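PDB 1A78: galectin-1 from Bufo arenarum, which binds beta-galactosides as a homodimeric lectin, probably recognises a wide range of complex carbohydrates, and may regulate apoptosis and cell differentiation. Local coordinates for residues Cys89-Thr94 against Ile98-Ser103; Val60-Ser63 against Ala68-Ser71; Ala3-Thr8 against Leu126-Ile131; Asn47-Phe50 against Gly54-Asn57. One frame throughout, in Å; residues are numbered along the deposited sequence.

Contact 1: Cys89-Thr94 against Ile98-Ser103; sequences CFEYQT and IIKFSS
Cys89 and Lys100 face each other as a hydrogen-bonded pair of an antiparallel hairpin, joined by Cys89 N to Lys100 O at 3.1 Å and by Lys100 N to Cys89 O. Two residues on, Glu91 and Ile98 form the next such pair, with both Glu91 N to Ile98 O and Ile98 N to Glu91 O at 2.8 Å. The four bonds use the inward-facing amides and carbonyls of these residues. Between them lies the non-hydrogen-bonded pair Phe90 and Ile99, where CA-H...O contacts supplement the ladder: Phe90 CA stands 3.3 Å from Ile98 O, and Ile99 CA similarly approaches Cys89 O.

On the face bearing Cys89, Glu91, Ile98 and Lys100, a diagonal salt bridge closes over the backbone. Glu91 CG is anti to the backbone N (chi1 -173°); the extended chain rises from the face, and the long Lys100 chain runs back along that face to bring NZ to Glu91 OE1, at 2.8 Å. The other carboxylate oxygen, OE2, accepts from Gln93 NE2 at 2.7 Å on its anti side, so each oxygen has a different partner and the group is held from two directions. Beside it runs Ile98, its CD1 packed 3.6 Å from Glu91 OE2.

The other face is apolar and buried: Phe90 CD2 rests 3.8 Å from Ile99 CG1. Both side chains reach Leu44 of strand 41-49 in the opposing sheet of the sandwich, and Ile99 also touches Phe46. Within its own sheet the hairpin is flanked by strand 16-23, bonded to Phe90 and Tyr92, and by strand 106-110, bonded to Ile99.

Contact 2: Val60-Ser63 against Ala68-Ser71; sequences VCNS and AWGS. With YIO (1-thio-beta-D-galactopyranose), chain C.
Asn62 ND2 donates twice, to Gly70 O at 2.8 Å across the hairpin and to O6 of the thiogalactose YIO, also at 2.8 Å. The sugar bond is nearly straight (170°), whereas Gly70 O is approached from above its carbonyl plane. The amide is further restrained by its own strand, since Ser63 N donates to Asn62 OD1 at 2.7 Å. With both its oxygen and its nitrogen engaged, the carboxamide is fixed in rotation and presents an N-H to the sugar's hydroxymethyl group.

One backbone bond, Gly70 N to Ser63 O at 2.9 Å, ties the two segments together. The same carbonyl oxygen lies 3.4 Å from Trp69 CE3.

Packing spreads from here onto the sugar. The indole of Trp69 lies under the pyranose, with YIO C5 above the centre of one face and C4 3.6 Å from CZ2, the CH-pi stacking characteristic of galactose recognition by galectins. Asn62 CB reaches the benzo part of the same ring system, 3.9 Å from CE3.

His45 meets Trp69 edge-to-face, and Arg112 bonds Ser63 OG and Ser71 O. Strand 58-65 lies between strands 41-49 and 68-75, the latter at an edge of the six-stranded sheet within the chain.

Contact 3: Ala3-Thr8 against Leu126-Ile131; sequences AGVAVT and LAFKSI
A water molecule bridges the two segments, accepting from Val5 N at 3.0 Å and donating to Leu126 O at 2.9 Å. It thus satisfies a backbone donor and acceptor where the two segments are too far apart to pair directly; the nearest CA atoms there, those of Val5 and Phe128, are 6.9 Å apart.

Beyond the water the contact is made by branched and aromatic side chains. Val5 CG2 comes obliquely onto the root of Phe128, 3.8 Å from CB and 3.9 Å from CG. Farther along, Val7 and Ile131 reach toward each other tip to tip, with Val7 CG2 3.9 Å from Ile131 CD1. Both Ile131 torsions are extended (chi1 174°, chi2 162°), which carries CD1 out to the valine. Ile131 CB also lies at the edge of the Phe128 ring, in its plane.

Strand 6-12 belongs to the six-stranded sheet and strand 127-133 to the five-stranded one, each at an edge within this chain. Both pair with a strand of the second subunit, so the sheets run on across the dimer interface; Val7 touches Val5 of that subunit, and Phe128 its Thr133. The chemistry implies that the edges of the two sheets meet here mainly through apolar side chains, with a water bridging the chain just before each strand, at the dimer interface itself.

Contact 4: Asn47-Phe50 against Gly54-Asn57; sequences NARF and GDVN. With YIO (1-thio-beta-D-galactopyranose), chain C; GAL (beta-D-galactopyranose), chain B.
This is a salt-bridged contact within the galactoside site, across the loop between strand 41-49 and the short strand 55-56, with Arg49 and Asp55 at its centre. Arg49 NH1 donates to Asp55 OD2 at 2.7 Å, and that oxygen accepts through its anti lone pair. The two flat groups are turned 36° apart, and the carboxylate oxygen is tilted from the guanidinium plane, so the bridge is not coplanar.

The arginine chain is extended from CG to NE, and its whole guanidinium rim is in use. NE points almost straight (172°) to Asn47 OD1 at 3.0 Å, meeting that oxygen from above its carbonyl plane. NH1 also donates to O2 of the galactose GAL at 2.9 Å. NH2 bonds O4 of the thiogalactose YIO, likewise at 2.9 Å, and makes weak bonds to YIO O5 and GAL O2. Asn47 and Asp55 therefore help to fix the rotation of a group that spans both sugars; recognition of the axial O4 of galactose is a hallmark of galectins.

Nearer the backbone, Asn57 N donates to Phe50 O at 2.8 Å, from above the carbonyl plane, and Val56 CA gives the same oxygen a CA-H...O contact at 3.2 Å. The aliphatic part of Arg49 packs on Asp55, Arg49 CD lying 3.7 Å from Asp55 CB.

Asp55 OD2 also bridges to Arg74 of strand 68-75, which probably steadies its negative charge between two arginines. Arg49 is backed by Val60 of strand 58-65, Asn47 ND2 bonds Phe31 O of strand 30-35, and Phe50 meets Phe78 edge-to-face where the chain turns out of the sheet.

In the fold
From the N terminus, residues 3-8 open contact 3, which closes only at 126-131 near the C terminus and so encloses the other three while tying the two sheets together beside the dimer interface. Within that span contacts 4, 2 and 1 follow in series as short local closures, none crossing another. Contacts 4 and 2 touch through the pairing of Asn47 with Val60 on adjacent strands and share the thiogalactose, building one continuous sugar site on the six-stranded sheet. The chain then passes to the five-stranded sheet, where contact 1 forms a hairpin, its centre about 18 Å from that of contact 2.

Contact 1: Cys89-Thr94 against Ile98-Ser103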
loop_
_atom_site.group_PDB
_atom_site.type_symbol
_atom_site.label_atom_id
_atom_site.label_comp_id
_atom_site.label_asym_id
_atom_site.label_seq_id
_atom_site.Cartn_x
_atom_site.Cartn_y
_atom_site.Cartn_z
ATOM N N CYS A 89 9.436 -10.966 -0.163
ATOM C CA CYS A 89 8.958 -10.756 -1.514
ATOM C C CYS A 89 8.195 -11.990 -1.946
ATOM O O CYS A 89 8.535 -13.109 -1.569
ATOM C CB CYS A 89 10.119 -10.506 -2.451
ATOM S SG CYS A 89 11.314 -9.434 -1.701
ATOM N N PHE A 90 7.128 -11.763 -2.699
ATOM C CA PHE A 90 6.264 -12.814 -3.186
ATOM C C PHE A 90 6.138 -12.621 -4.670
ATOM O O PHE A 90 5.715 -11.565 -5.135
ATOM C CB PHE A 90 4.860 -12.694 -2.569
ATOM C CG PHE A 90 4.862 -12.546 -1.103
ATOM C CD1 PHE A 90 4.992 -11.299 -0.525
ATOM C CD2 PHE A 90 4.775 -13.667 -0.282
ATOM C CE1 PHE A 90 5.050 -11.158 0.863
ATOM C CE2 PHE A 90 4.829 -13.549 1.110
ATOM C CZ PHE A 90 4.970 -12.299 1.686
ATOM N N GLU A 91 6.436 -13.672 -5.403
ATOM C CA GLU A 91 6.370 -13.658 -6.832
ATOM C C GLU A 91 5.226 -14.580 -7.174
ATOM O O GLU A 91 5.161 -15.703 -6.674
ATOM C CB GLU A 91 7.684 -14.193 -7.384
ATOM C CG GLU A 91 7.842 -14.087 -8.882
ATOM C CD GLU A 91 9.025 -14.901 -9.354
ATOM O OE1 GLU A 91 10.155 -14.705 -8.836
ATOM O OE2 GLU A 91 8.814 -15.783 -10.204
ATOM N N TYR A 92 4.331 -14.119 -8.038
ATOM C CA TYR A 92 3.165 -14.890 -8.424
ATOM C C TYR A 92 3.330 -15.501 -9.795
ATOM O O TYR A 92 3.645 -14.816 -10.759
ATOM C CB TYR A 92 1.928 -13.984 -8.386
ATOM C CG TYR A 92 0.629 -14.603 -8.845
ATOM C CD1 TYR A 92 0.336 -15.951 -8.611
ATOM C CD2 TYR A 92 -0.336 -13.826 -9.482
ATOM C CE1 TYR A 92 -0.883 -16.495 -8.996
ATOM C CE2 TYR A 92 -1.563 -14.370 -9.872
ATOM C CZ TYR A 92 -1.830 -15.695 -9.624
ATOM O OH TYR A 92 -3.052 -16.217 -9.992
ATOM N N GLN A 93 3.174 -16.816 -9.847
ATOM C CA GLN A 93 3.230 -17.586 -11.073
ATOM C C GLN A 93 1.873 -18.323 -11.047
ATOM O O GLN A 93 1.309 -18.544 -9.978
ATOM C CB GLN A 93 4.419 -18.536 -11.027
ATOM C CG GLN A 93 5.796 -17.826 -10.941
ATOM C CD GLN A 93 6.215 -17.142 -12.256
ATOM O OE1 GLN A 93 5.814 -17.559 -13.338
ATOM N NE2 GLN A 93 7.004 -16.081 -12.154
ATOM N N THR A 94 1.309 -18.666 -12.195
ATOM C CA THR A 94 -0.013 -19.299 -12.195
ATOM C C THR A 94 -0.165 -20.619 -11.431
ATOM O O THR A 94 -1.288 -21.058 -11.146
ATOM C CB THR A 94 -0.519 -19.528 -13.640
ATOM O OG1 THR A 94 0.539 -20.075 -14.438
ATOM C CG2 THR A 94 -1.004 -18.215 -14.260
ATOM N N ILE A 98 6.239 -17.890 -5.212
ATOM C CA ILE A 98 7.583 -18.046 -4.692
ATOM C C ILE A 98 7.816 -16.978 -3.629
ATOM O O ILE A 98 7.547 -15.802 -3.875
ATOM C CB ILE A 98 8.608 -17.943 -5.840
ATOM C CG1 ILE A 98 8.400 -19.126 -6.788
ATOM C CG2 ILE A 98 10.039 -17.893 -5.299
ATOM C CD1 ILE A 98 8.699 -18.846 -8.267
ATOM N N ILE A 99 8.249 -17.399 -2.437
ATOM C CA ILE A 99 8.525 -16.491 -1.327
ATOM C C ILE A 99 10.051 -16.408 -1.135
ATOM O O ILE A 99 10.713 -17.441 -1.019
ATOM C CB ILE A 99 7.869 -16.986 -0.002
ATOM C CG1 ILE A 99 6.349 -17.175 -0.163
ATOM C CG2 ILE A 99 8.128 -15.980 1.118
ATOM C CD1 ILE A 99 5.897 -18.537 -0.628
ATOM N N LYS A 100 10.607 -15.192 -1.098
ATOM C CA LYS A 100 12.043 -15.014 -0.939
ATOM C C LYS A 100 12.318 -14.070 0.207
ATOM O O LYS A 100 11.603 -13.086 0.405
ATOM C CB LYS A 100 12.687 -14.497 -2.226
ATOM C CG LYS A 100 11.832 -14.690 -3.474
ATOM C CD LYS A 100 12.663 -14.787 -4.754
ATOM C CE LYS A 100 11.768 -14.811 -6.017
ATOM N NZ LYS A 100 12.538 -14.959 -7.321
ATOM N N PHE A 101 13.352 -14.393 0.975
ATOM C CA PHE A 101 13.741 -13.626 2.146
ATOM C C PHE A 101 14.988 -12.840 1.822
ATOM O O PHE A 101 15.774 -13.245 0.961
ATOM C CB PHE A 101 13.999 -14.584 3.327
ATOM C CG PHE A 101 12.809 -15.449 3.676
ATOM C CD1 PHE A 101 11.608 -14.873 4.090
ATOM C CD2 PHE A 101 12.856 -16.826 3.493
ATOM C CE1 PHE A 101 10.482 -15.648 4.299
ATOM C CE2 PHE A 101 11.735 -17.614 3.700
ATOM C CZ PHE A 101 10.545 -17.024 4.101
ATOM N N SER A 102 15.183 -11.719 2.507
ATOM C CA SER A 102 16.359 -10.890 2.269
ATOM C C SER A 102 17.606 -11.747 2.418
ATOM O O SER A 102 18.640 -11.493 1.797
ATOM C CB SER A 102 16.397 -9.738 3.264
ATOM O OG SER A 102 16.143 -10.204 4.572
ATOM N N SER A 103 17.453 -12.806 3.207
ATOM C CA SER A 103 18.503 -13.768 3.495
ATOM C C SER A 103 18.844 -14.670 2.296
ATOM O O SER A 103 19.592 -15.639 2.432
ATOM C CB SER A 103 18.045 -14.630 4.681
ATOM O OG SER A 103 16.821 -15.298 4.389
#

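Contact 2: Val60-Ser63 against Ala68-Ser71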
loop_
_atom_site.group_PDB
_atom_site.type_symbol
_atom_site.label_atom_id
_atom_site.label_comp_id
_atom_site.label_asym_id
_atom_site.label_seq_id
_atom_site.Cartn_x
_atom_site.Cartn_y
_atom_site.Cartn_z
ATOM N N VAL A 60 4.297 -20.928 9.088
ATOM C CA VAL A 60 3.150 -21.730 8.668
ATOM C C VAL A 60 2.493 -21.036 7.469
ATOM O O VAL A 60 2.326 -19.833 7.495
ATOM C CB VAL A 60 2.129 -21.875 9.825
ATOM C CG1 VAL A 60 0.956 -22.715 9.388
ATOM C CG2 VAL A 60 2.804 -22.513 11.026
ATOM N N CYS A 61 2.204 -21.760 6.397
ATOM C CA CYS A 61 1.568 -21.157 5.234
ATOM C C CYS A 61 0.293 -21.909 4.980
ATOM O O CYS A 61 0.242 -23.125 5.178
ATOM C CB CYS A 61 2.454 -21.243 3.979
ATOM S SG CYS A 61 3.889 -20.169 4.000
ATOM N N ASN A 62 -0.747 -21.203 4.548
ATOM C CA ASN A 62 -2.013 -21.887 4.258
ATOM C C ASN A 62 -2.840 -21.046 3.307
ATOM O O ASN A 62 -2.448 -19.923 2.968
ATOM C CB ASN A 62 -2.801 -22.129 5.549
ATOM C CG ASN A 62 -3.725 -23.312 5.453
ATOM O OD1 ASN A 62 -3.962 -23.851 4.377
ATOM N ND2 ASN A 62 -4.264 -23.727 6.586
ATOM N N SER A 63 -3.913 -21.631 2.791
ATOM C CA SER A 63 -4.821 -20.925 1.906
ATOM C C SER A 63 -6.129 -20.893 2.690
ATOM O O SER A 63 -6.298 -21.660 3.640
ATOM C CB SER A 63 -5.018 -21.678 0.604
ATOM O OG SER A 63 -5.624 -22.930 0.846
ATOM N N ALA A 68 -12.640 -20.938 5.540
ATOM C CA ALA A 68 -12.220 -22.286 5.870
ATOM C C ALA A 68 -10.755 -22.469 5.472
ATOM O O ALA A 68 -10.413 -22.412 4.284
ATOM C CB ALA A 68 -13.093 -23.301 5.144
ATOM N N TRP A 69 -9.891 -22.640 6.469
ATOM C CA TRP A 69 -8.481 -22.859 6.227
ATOM C C TRP A 69 -8.246 -24.177 5.490
ATOM O O TRP A 69 -9.050 -25.100 5.589
ATOM C CB TRP A 69 -7.740 -22.861 7.531
ATOM C CG TRP A 69 -7.683 -21.544 8.168
ATOM C CD1 TRP A 69 -8.348 -21.155 9.285
ATOM C CD2 TRP A 69 -6.867 -20.441 7.781
ATOM N NE1 TRP A 69 -7.994 -19.884 9.635
ATOM C CE2 TRP A 69 -7.084 -19.412 8.727
ATOM C CE3 TRP A 69 -5.966 -20.215 6.732
ATOM C CZ2 TRP A 69 -6.441 -18.170 8.660
ATOM C CZ3 TRP A 69 -5.321 -18.976 6.663
ATOM C CH2 TRP A 69 -5.568 -17.970 7.628
ATOM N N GLY A 70 -7.190 -24.230 4.680
ATOM C CA GLY A 70 -6.862 -25.444 3.924
ATOM C C GLY A 70 -5.729 -26.221 4.592
ATOM O O GLY A 70 -5.526 -26.096 5.797
ATOM N N SER A 71 -4.948 -26.962 3.829
ATOM C CA SER A 71 -3.854 -27.728 4.437
ATOM C C SER A 71 -2.632 -26.892 4.722
ATOM O O SER A 71 -2.039 -26.332 3.806
ATOM C CB SER A 71 -3.432 -28.887 3.536
ATOM O OG SER A 71 -4.570 -29.549 3.017
HETATM C C1 YIO C . -4.615 -21.172 12.734
HETATM C C2 YIO C . -4.403 -19.708 13.022
HETATM C C3 YIO C . -4.698 -18.886 11.782
HETATM C C4 YIO C . -3.764 -19.333 10.692
HETATM C C5 YIO C . -3.944 -20.832 10.456
HETATM C C6 YIO C . -2.956 -21.382 9.461
HETATM O O2 YIO C . -5.255 -19.305 14.070
HETATM O O3 YIO C . -4.468 -17.518 12.061
HETATM O O4 YIO C . -2.430 -19.039 11.074
HETATM O O5 YIO C . -3.765 -21.588 11.668
HETATM O O6 YIO C . -3.413 -22.635 8.977
HETATM S S1 YIO C . -3.947 -22.026 14.187
#

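Contact 3: Ala3-Thr8 against Leu126-Ile131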
loop_
_atom_site.group_PDB
_atom_site.type_symbol
_atom_site.label_atom_id
_atom_site.label_comp_id
_atom_site.label_asym_id
_atom_site.label_seq_id
_atom_site.Cartn_x
_atom_site.Cartn_y
_atom_site.Cartn_z
ATOM N N ALA A 3 -3.224 -5.676 13.859
ATOM C CA ALA A 3 -3.324 -6.281 12.536
ATOM C C ALA A 3 -2.466 -5.385 11.634
ATOM O O ALA A 3 -1.229 -5.544 11.601
ATOM C CB ALA A 3 -4.783 -6.292 12.062
ATOM N N GLY A 4 -3.099 -4.418 10.956
ATOM C CA GLY A 4 -2.342 -3.516 10.104
ATOM C C GLY A 4 -2.935 -3.102 8.776
ATOM O O GLY A 4 -4.140 -3.174 8.546
ATOM N N VAL A 5 -2.042 -2.678 7.897
ATOM C CA VAL A 5 -2.373 -2.203 6.567
ATOM C C VAL A 5 -3.041 -3.231 5.687
ATOM O O VAL A 5 -2.675 -4.407 5.728
ATOM C CB VAL A 5 -1.093 -1.676 5.866
ATOM C CG1 VAL A 5 -1.298 -1.480 4.381
ATOM C CG2 VAL A 5 -0.692 -0.357 6.494
ATOM N N ALA A 6 -4.030 -2.773 4.913
ATOM C CA ALA A 6 -4.743 -3.599 3.945
ATOM C C ALA A 6 -4.726 -2.835 2.628
ATOM O O ALA A 6 -5.133 -1.671 2.594
ATOM C CB ALA A 6 -6.145 -3.827 4.377
ATOM N N VAL A 7 -4.247 -3.476 1.560
ATOM C CA VAL A 7 -4.139 -2.863 0.241
ATOM C C VAL A 7 -5.132 -3.550 -0.644
ATOM O O VAL A 7 -5.191 -4.773 -0.643
ATOM C CB VAL A 7 -2.724 -3.081 -0.388
ATOM C CG1 VAL A 7 -2.728 -2.725 -1.839
ATOM C CG2 VAL A 7 -1.666 -2.284 0.329
ATOM N N THR A 8 -5.904 -2.783 -1.408
ATOM C CA THR A 8 -6.877 -3.369 -2.310
ATOM C C THR A 8 -6.544 -2.896 -3.699
ATOM O O THR A 8 -5.890 -1.883 -3.830
ATOM C CB THR A 8 -8.265 -2.948 -1.925
ATOM O OG1 THR A 8 -8.352 -2.948 -0.491
ATOM C CG2 THR A 8 -9.279 -3.934 -2.481
ATOM N N LEU A 126 2.616 -6.412 12.160
ATOM C CA LEU A 126 3.886 -6.045 11.558
ATOM C C LEU A 126 3.732 -4.568 11.186
ATOM O O LEU A 126 2.722 -4.174 10.593
ATOM C CB LEU A 126 4.090 -6.895 10.308
ATOM C CG LEU A 126 5.395 -6.776 9.554
ATOM C CD1 LEU A 126 6.539 -7.305 10.387
ATOM C CD2 LEU A 126 5.272 -7.529 8.260
ATOM N N ALA A 127 4.676 -3.738 11.616
ATOM C CA ALA A 127 4.617 -2.309 11.305
ATOM C C ALA A 127 5.060 -2.065 9.866
ATOM O O ALA A 127 6.185 -2.370 9.500
ATOM C CB ALA A 127 5.484 -1.495 12.280
ATOM N N PHE A 128 4.147 -1.540 9.063
ATOM C CA PHE A 128 4.379 -1.227 7.660
ATOM C C PHE A 128 5.402 -0.104 7.439
ATOM O O PHE A 128 5.432 0.884 8.159
ATOM C CB PHE A 128 3.027 -0.838 7.048
ATOM C CG PHE A 128 3.108 -0.240 5.672
ATOM C CD1 PHE A 128 3.251 -1.047 4.557
ATOM C CD2 PHE A 128 3.023 1.140 5.499
ATOM C CE1 PHE A 128 3.310 -0.495 3.292
ATOM C CE2 PHE A 128 3.083 1.703 4.243
ATOM C CZ PHE A 128 3.226 0.889 3.137
ATOM N N LYS A 129 6.283 -0.283 6.474
ATOM C CA LYS A 129 7.239 0.766 6.148
ATOM C C LYS A 129 7.097 1.065 4.660
ATOM O O LYS A 129 7.012 2.210 4.271
ATOM C CB LYS A 129 8.680 0.371 6.513
ATOM C CG LYS A 129 8.913 0.283 8.022
ATOM C CD LYS A 129 10.394 0.317 8.390
ATOM C CE LYS A 129 10.579 0.545 9.900
ATOM N NZ LYS A 129 11.999 0.845 10.311
ATOM N N SER A 130 6.984 0.016 3.851
ATOM C CA SER A 130 6.838 0.148 2.422
ATOM C C SER A 130 6.339 -1.125 1.727
ATOM O O SER A 130 6.400 -2.234 2.277
ATOM C CB SER A 130 8.158 0.626 1.805
ATOM O OG SER A 130 9.148 -0.373 1.857
ATOM N N ILE A 131 5.798 -0.931 0.529
ATOM C CA ILE A 131 5.288 -1.983 -0.322
ATOM C C ILE A 131 5.704 -1.582 -1.736
ATOM O O ILE A 131 5.504 -0.438 -2.138
ATOM C CB ILE A 131 3.758 -2.072 -0.229
ATOM C CG1 ILE A 131 3.222 -3.090 -1.232
ATOM C CG2 ILE A 131 3.128 -0.697 -0.471
ATOM C CD1 ILE A 131 1.812 -3.538 -0.913
HETATM O O HOH W 1 0.541 -2.630 9.362
#

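Contact 4: Asn47-Phe50 against Gly54-Asn57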
loop_
_atom_site.group_PDB
_atom_site.type_symbol
_atom_site.label_atom_id
_atom_site.label_comp_id
_atom_site.label_asym_id
_atom_site.label_seq_id
_atom_site.Cartn_x
_atom_site.Cartn_y
_atom_site.Cartn_z
ATOM N N ASN A 47 2.404 -17.012 7.770
ATOM C CA ASN A 47 2.470 -16.698 9.190
ATOM C C ASN A 47 3.796 -17.113 9.864
ATOM O O ASN A 47 4.080 -18.306 9.997
ATOM C CB ASN A 47 1.265 -17.384 9.848
ATOM C CG ASN A 47 1.073 -17.019 11.309
ATOM O OD1 ASN A 47 0.271 -17.657 11.981
ATOM N ND2 ASN A 47 1.756 -15.981 11.801
ATOM N N ALA A 48 4.612 -16.134 10.254
ATOM C CA ALA A 48 5.885 -16.411 10.919
ATOM C C ALA A 48 5.615 -16.428 12.419
ATOM O O ALA A 48 5.374 -15.380 13.031
ATOM C CB ALA A 48 6.928 -15.350 10.578
ATOM N N ARG A 49 5.676 -17.619 13.010
ATOM C CA ARG A 49 5.410 -17.819 14.429
ATOM C C ARG A 49 6.620 -17.874 15.345
ATOM O O ARG A 49 7.337 -18.855 15.376
ATOM C CB ARG A 49 4.575 -19.094 14.607
ATOM C CG ARG A 49 3.245 -19.040 13.860
ATOM C CD ARG A 49 2.392 -20.282 14.061
ATOM N NE ARG A 49 1.080 -20.137 13.432
ATOM C CZ ARG A 49 0.122 -21.064 13.427
ATOM N NH1 ARG A 49 0.302 -22.238 14.027
ATOM N NH2 ARG A 49 -1.010 -20.830 12.785
ATOM N N PHE A 50 6.850 -16.803 16.086
ATOM C CA PHE A 50 7.954 -16.770 17.039
ATOM C C PHE A 50 7.631 -17.756 18.167
ATOM O O PHE A 50 8.422 -18.632 18.499
ATOM C CB PHE A 50 8.120 -15.365 17.619
ATOM C CG PHE A 50 8.739 -14.408 16.673
ATOM C CD1 PHE A 50 10.123 -14.333 16.558
ATOM C CD2 PHE A 50 7.944 -13.618 15.845
ATOM C CE1 PHE A 50 10.717 -13.481 15.618
ATOM C CE2 PHE A 50 8.521 -12.761 14.903
ATOM C CZ PHE A 50 9.914 -12.695 14.789
ATOM N N GLY A 54 2.071 -23.499 20.039
ATOM C CA GLY A 54 2.984 -24.625 20.062
ATOM C C GLY A 54 4.059 -24.564 18.978
ATOM O O GLY A 54 4.985 -25.382 18.984
ATOM N N ASP A 55 3.932 -23.640 18.021
ATOM C CA ASP A 55 4.936 -23.460 16.958
ATOM C C ASP A 55 5.912 -22.397 17.476
ATOM O O ASP A 55 5.509 -21.289 17.830
ATOM C CB ASP A 55 4.276 -22.975 15.662
ATOM C CG ASP A 55 3.568 -24.079 14.917
ATOM O OD1 ASP A 55 4.069 -25.215 14.924
ATOM O OD2 ASP A 55 2.527 -23.822 14.287
ATOM N N VAL A 56 7.182 -22.743 17.596
ATOM C CA VAL A 56 8.166 -21.796 18.113
ATOM C C VAL A 56 9.121 -21.597 16.949
ATOM O O VAL A 56 9.533 -22.580 16.344
ATOM C CB VAL A 56 8.874 -22.384 19.393
ATOM C CG1 VAL A 56 9.980 -21.465 19.879
ATOM C CG2 VAL A 56 7.835 -22.597 20.537
ATOM N N ASN A 57 9.375 -20.346 16.562
ATOM C CA ASN A 57 10.242 -20.029 15.422
ATOM C C ASN A 57 9.965 -20.868 14.182
ATOM O O ASN A 57 10.883 -21.419 13.578
ATOM C CB ASN A 57 11.712 -20.173 15.772
ATOM C CG ASN A 57 12.248 -18.989 16.490
ATOM O OD1 ASN A 57 11.615 -18.457 17.397
ATOM N ND2 ASN A 57 13.440 -18.576 16.122
HETATM C C1 YIO C . -4.615 -21.172 12.734
HETATM C C2 YIO C . -4.403 -19.708 13.022
HETATM C C3 YIO C . -4.698 -18.886 11.782
HETATM C C4 YIO C . -3.764 -19.333 10.692
HETATM C C5 YIO C . -3.944 -20.832 10.456
HETATM C C6 YIO C . -2.956 -21.382 9.461
HETATM O O2 YIO C . -5.255 -19.305 14.070
HETATM O O3 YIO C . -4.468 -17.518 12.061
HETATM O O4 YIO C . -2.430 -19.039 11.074
HETATM O O5 YIO C . -3.765 -21.588 11.668
HETATM O O6 YIO C . -3.413 -22.635 8.977
HETATM S S1 YIO C . -3.947 -22.026 14.187
HETATM C C1 GAL B . -4.246 -23.744 13.646
HETATM C C2 GAL B . -2.984 -24.590 13.892
HETATM C C3 GAL B . -3.176 -26.011 13.348
HETATM C C4 GAL B . -4.448 -26.632 13.943
HETATM C C5 GAL B . -5.623 -25.728 13.637
HETATM C C6 GAL B . -6.879 -26.293 14.254
HETATM O O2 GAL B . -1.855 -24.002 13.271
HETATM O O3 GAL B . -2.046 -26.801 13.683
HETATM O O4 GAL B . -4.326 -26.748 15.357
HETATM O O5 GAL B . -5.391 -24.412 14.221
HETATM O O6 GAL B . -7.907 -25.328 14.277
#